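Local coordinates for chorismate mutase (Paraburkholderia phymatum, PDB 5TS9) that catalyses the rearrangement of chorismate to prephenate, at the interface of chains A and B. Numbering follows the deposited sequence. Chains: chain A/B, Chorismate mutase.

Contact 1: the interface of chains A and B. Residues chain A 86-87, 90-91, 94; chain B 145, 159, 163.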
# COMPACT_ATOMS: atom_id res chain seq x y z
N TYR A 86 -6.97 -2.10 -5.32
CA TYR A 86 -6.24 -2.82 -6.37
C TYR A 86 -6.35 -4.33 -6.18
O TYR A 86 -6.48 -5.08 -7.15
CB TYR A 86 -4.77 -2.40 -6.38
CG TYR A 86 -4.46 -1.09 -7.06
CD1 TYR A 86 -4.79 -0.86 -8.40
CD2 TYR A 86 -3.79 -0.09 -6.37
CE1 TYR A 86 -4.47 0.34 -9.03
CE2 TYR A 86 -3.47 1.12 -6.97
CZ TYR A 86 -3.81 1.33 -8.31
OH TYR A 86 -3.52 2.54 -8.92
N ALA A 87 -6.26 -4.79 -4.93
CA ALA A 87 -6.28 -6.23 -4.66
C ALA A 87 -7.65 -6.82 -4.95
O ALA A 87 -7.76 -7.89 -5.56
CB ALA A 87 -5.87 -6.51 -3.21
N ASN A 90 -8.33 -6.97 -8.77
CA ASN A 90 -7.65 -8.06 -9.46
C ASN A 90 -8.16 -9.41 -8.99
O ASN A 90 -8.17 -10.36 -9.79
CB ASN A 90 -6.13 -7.96 -9.30
CG ASN A 90 -5.47 -7.24 -10.48
OD1 ASN A 90 -6.16 -6.79 -11.40
ND2 ASN A 90 -4.13 -7.14 -10.46
N ASN A 91 -8.57 -9.53 -7.73
CA ASN A 91 -9.23 -10.76 -7.29
C ASN A 91 -10.47 -11.02 -8.14
O ASN A 91 -10.69 -12.13 -8.60
CB ASN A 91 -9.63 -10.68 -5.81
CG ASN A 91 -8.44 -10.82 -4.89
OD1 ASN A 91 -7.35 -11.10 -5.35
ND2 ASN A 91 -8.65 -10.61 -3.59
N ARG A 94 -9.68 -12.03 -11.74
CA ARG A 94 -9.26 -13.43 -11.91
C ARG A 94 -10.44 -14.39 -11.84
O ARG A 94 -10.37 -15.49 -12.41
CB ARG A 94 -8.22 -13.80 -10.84
CG ARG A 94 -6.81 -13.21 -11.08
CD ARG A 94 -5.77 -13.65 -10.01
NE ARG A 94 -5.88 -12.86 -8.78
CZ ARG A 94 -5.25 -11.71 -8.55
NH1 ARG A 94 -4.40 -11.19 -9.45
NH2 ARG A 94 -5.43 -11.09 -7.39
N VAL B 145 -0.50 -12.19 -12.39
CA VAL B 145 -0.28 -12.09 -10.94
C VAL B 145 -0.63 -13.40 -10.25
O VAL B 145 0.10 -13.87 -9.37
CB VAL B 145 -1.08 -10.93 -10.33
CG1 VAL B 145 -1.05 -11.04 -8.77
CG2 VAL B 145 -0.50 -9.57 -10.78
N ARG B 159 0.59 -11.54 -2.48
CA ARG B 159 -0.17 -11.38 -3.72
C ARG B 159 -0.87 -10.02 -3.79
O ARG B 159 -0.91 -9.40 -4.86
CB ARG B 159 -1.20 -12.49 -3.88
CG ARG B 159 -1.90 -12.47 -5.25
CD ARG B 159 -2.86 -13.64 -5.39
NE ARG B 159 -4.20 -13.33 -4.92
CZ ARG B 159 -4.78 -13.89 -3.86
NH1 ARG B 159 -6.01 -13.54 -3.52
NH2 ARG B 159 -4.13 -14.80 -3.14
N ASP B 163 -0.43 -7.23 -6.63
CA ASP B 163 -1.48 -6.50 -7.36
C ASP B 163 -1.24 -4.99 -7.31
O ASP B 163 -1.59 -4.26 -8.26
CB ASP B 163 -2.86 -6.81 -6.79
CG ASP B 163 -3.40 -8.18 -7.26
OD1 ASP B 163 -3.13 -8.56 -8.42
OD2 ASP B 163 -4.14 -8.84 -6.49
O HOH W 1 -5.04 -9.97 -4.27
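A:Ala87 and the CB of A:Asn90 form the small apolar centre beneath B:Asp163. The CA of A:Ala87 is 4.1 Å from the CB of B:Asp163. The CB of A:Asn90 packs on the carboxylate carbon, CG, at 3.4 Å.

Outside this centre, the carboxylate of B:Asp163 is gripped by A:Arg94. NH1 bonds to OD1 and NH2 to OD2, the latter a salt bridge of 2.7 Å. Both oxygens use their syn lone pairs, and the two flat groups lie within 5° of one plane. B:Val145 crosses A:Arg94 at about a right angle, its methyl CG1 3.4 Å from NH1. OD1 of B:Asp163 also accepts from ND2 of A:Asn90 at 2.7 Å. That amide N-H comes from above the carboxylate plane, 55° out of it.

The chain of A:Arg94 bends at chi3 (-81°). This turns its end back along its own helix, and NH2 also bonds to OD1 of A:Asn91, 2.8 Å away. The backbone O of A:Asn90 lies over the centre of one guanidinium face and may favour its positive charge. Water 1 joins A:Asn91 OD1 to B:Asp163 OD2. At the rim, poorly ordered B:Arg159 makes a weak bond from NH1 to A:Asn91 OD1.

The site sets the C-terminal turns of A helix 67-95 against B helix 156-165, with B helix 137-152 alongside.

Contact 2: the interface of chains A and B. Residues chain A 159-160, 163; chain B 87, 91, 94.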
# COMPACT_ATOMS: atom_id res chain seq x y z
N ARG A 159 -6.55 -6.38 7.17
CA ARG A 159 -5.63 -6.13 8.29
C ARG A 159 -4.29 -5.62 7.78
O ARG A 159 -3.70 -4.70 8.36
CB ARG A 159 -5.45 -7.40 9.12
CG ARG A 159 -4.65 -7.17 10.42
CD ARG A 159 -4.55 -8.44 11.27
NE ARG A 159 -3.31 -9.15 10.99
CZ ARG A 159 -3.23 -10.29 10.30
NH1 ARG A 159 -4.33 -10.87 9.85
NH2 ARG A 159 -2.05 -10.86 10.09
N ALA A 160 -3.79 -6.21 6.69
CA ALA A 160 -2.54 -5.73 6.10
C ALA A 160 -2.65 -4.26 5.74
O ALA A 160 -1.73 -3.47 6.03
CB ALA A 160 -2.19 -6.56 4.86
N ASP A 163 -2.66 -2.07 8.77
CA ASP A 163 -1.27 -1.83 9.18
C ASP A 163 -0.61 -0.73 8.33
O ASP A 163 0.25 0.01 8.82
CB ASP A 163 -0.44 -3.11 9.06
CG ASP A 163 -0.70 -4.14 10.19
OD1 ASP A 163 -0.96 -3.76 11.36
OD2 ASP A 163 -0.61 -5.34 9.89
N ALA B 87 3.07 -4.55 7.06
CA ALA B 87 2.30 -5.66 7.59
C ALA B 87 3.20 -6.66 8.31
O ALA B 87 2.86 -7.14 9.39
CB ALA B 87 1.49 -6.33 6.47
N ASN B 91 2.82 -7.73 12.11
CA ASN B 91 2.67 -9.15 12.43
C ASN B 91 3.69 -9.56 13.49
O ASN B 91 3.35 -10.16 14.51
CB ASN B 91 2.84 -10.01 11.17
CG ASN B 91 1.63 -9.92 10.21
OD1 ASN B 91 0.59 -9.35 10.53
ND2 ASN B 91 1.79 -10.50 9.03
N ARG B 94 2.92 -8.17 16.88
CA ARG B 94 1.80 -8.85 17.52
C ARG B 94 2.20 -10.24 18.00
O ARG B 94 1.85 -10.65 19.11
CB ARG B 94 0.61 -8.93 16.56
CG ARG B 94 -0.15 -7.63 16.39
CD ARG B 94 -1.40 -7.82 15.52
NE ARG B 94 -1.04 -7.96 14.10
CZ ARG B 94 -0.91 -6.93 13.25
NH1 ARG B 94 -1.12 -5.68 13.65
NH2 ARG B 94 -0.58 -7.15 11.98
O HOH W 2 -0.98 -7.74 8.73
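The guanidinium of B:Arg94 has the CD of A:Arg159 above one face, 4.1 Å from its plane and toward the rim. The contact is between helices of an all-helical type II (AroQ) chorismate mutase. At the edge of the B:Arg94 guanidinium, in plane, lie the carboxylate of A:Asp163 and OD1 of B:Asn91. The guanidinium of A:Arg159 is turned 85° to it and points an edge at CZ of B:Arg94. Another part of that edge meets OD1 of B:Asn91.

B:Arg94 holds A:Asp163 end-on. NH1 reaches OD1 at 3.0 Å, and NH2 reaches OD2 at 2.8 Å in a salt bridge. The groups are nearly coplanar, and the syn lone pairs of both oxygens are used. The two parallel hydrogen bonds should restrict rotation of the carboxylate.

OD1 of B:Asn91 accepts from both arginines. NH2 of B:Arg94 donates at 2.9 Å, tilted 19° from the carbonyl plane. NH2 of A:Arg159 donates at 3.1 Å from above that plane. A:Arg159 is poorly ordered, so its bond is less certain. Its CG stands anti to the backbone N (chi1 -172°), which carries the chain out over B:Arg94, and a bend at chi3 turns the guanidinium toward B:Asn91. Water 2 bridges OD2 of A:Asp163 and OD1 of B:Asn91.

Below the polar groups, the CB atoms of A:Ala160 and B:Ala87 touch at 4.0 Å. Here A helix 156-165 lies against B helix 67-95.

Contact 3: the interface of chains A and B. Residues chain A 163-164, 167; chain B 86.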
# COMPACT_ATOMS: atom_id res chain seq x y z
N ASP A 163 -2.66 -2.07 8.77
CA ASP A 163 -1.27 -1.83 9.18
C ASP A 163 -0.61 -0.73 8.33
O ASP A 163 0.25 0.01 8.82
CB ASP A 163 -0.44 -3.11 9.06
CG ASP A 163 -0.70 -4.14 10.19
OD1 ASP A 163 -0.96 -3.76 11.36
OD2 ASP A 163 -0.61 -5.34 9.89
N ARG A 164 -0.98 -0.63 7.05
CA ARG A 164 -0.48 0.47 6.22
C ARG A 164 -1.07 1.80 6.68
O ARG A 164 -0.38 2.82 6.71
CB ARG A 164 -0.83 0.20 4.74
CG ARG A 164 -0.42 1.32 3.76
CD ARG A 164 1.11 1.38 3.61
NE ARG A 164 1.59 2.44 2.72
CZ ARG A 164 1.72 3.70 3.09
NH1 ARG A 164 1.39 4.07 4.33
NH2 ARG A 164 2.18 4.61 2.22
N ALA A 167 0.46 3.63 9.81
CA ALA A 167 1.92 3.71 9.66
C ALA A 167 2.56 4.84 10.46
O ALA A 167 3.66 4.67 11.02
CB ALA A 167 2.26 3.87 8.17
N TYR B 86 5.25 -2.95 6.18
CA TYR B 86 4.41 -2.53 7.31
C TYR B 86 3.66 -3.70 7.91
O TYR B 86 3.56 -3.83 9.15
CB TYR B 86 3.42 -1.45 6.87
CG TYR B 86 4.00 -0.06 6.79
CD1 TYR B 86 4.54 0.56 7.91
CD2 TYR B 86 3.98 0.65 5.59
CE1 TYR B 86 5.06 1.83 7.84
CE2 TYR B 86 4.48 1.93 5.51
CZ TYR B 86 5.03 2.51 6.63
OH TYR B 86 5.53 3.79 6.55
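The backbone O of A:Asp163 stands 4.0 Å from CB of B:Tyr86, a contact rather than a bond. The rest of the patch is built round the ring of B:Tyr86.

The methyl CB of A:Ala167 lies over one face of this ring, 3.8 Å from its centroid, in a CH-pi contact. It sits toward the rim on the hydroxyl side. Its distance to CZ of the ring is 3.5 Å, and it is equally near CE1.

A:Arg164 comes to the same side of the ring, along the CD2 and CE2 edge. Its aliphatic CD is 3.6 Å from CD2. The chain leaves with CG anti to the backbone N and bends at chi2 (71°), which brings CD down to the ring. The guanidinium follows at 33° to the ring plane, with NH1 3.9 Å from CE2. It is therefore inclined to the ring and not stacked flat on it.

In B:Tyr86, CG lies beside the backbone N (chi1 -80°), and the ring points along the end of the chain A helix. A helix 156-165 and the segment after it both lie over the same side of the ring: A:Ala167 over the face, A:Arg164 beyond the CD2 and CE2 edge. The patch adds apolar and aromatic contact to the pairing of the two chains, probably steadying the C-terminal segment of chain A.

Contact 1 and contact 2 are essentially the same contact with the chains exchanged, and their C-alpha centres are about 19 Å apart. Each places helix 67-95 of one chain against helix 156-165 of the other. Contact 3 lies about 7 Å from contact 2 and shares A:Asp163 with it. Contacts 2 and 3 are neighbouring parts of one surface, polar in one part and aromatic in the next. Contact 3 is about 19 Å from contact 1. The repeat with the chains exchanged fits a two-fold dimer, as in the deposited assembly, although the structure alone does not prove it in solution.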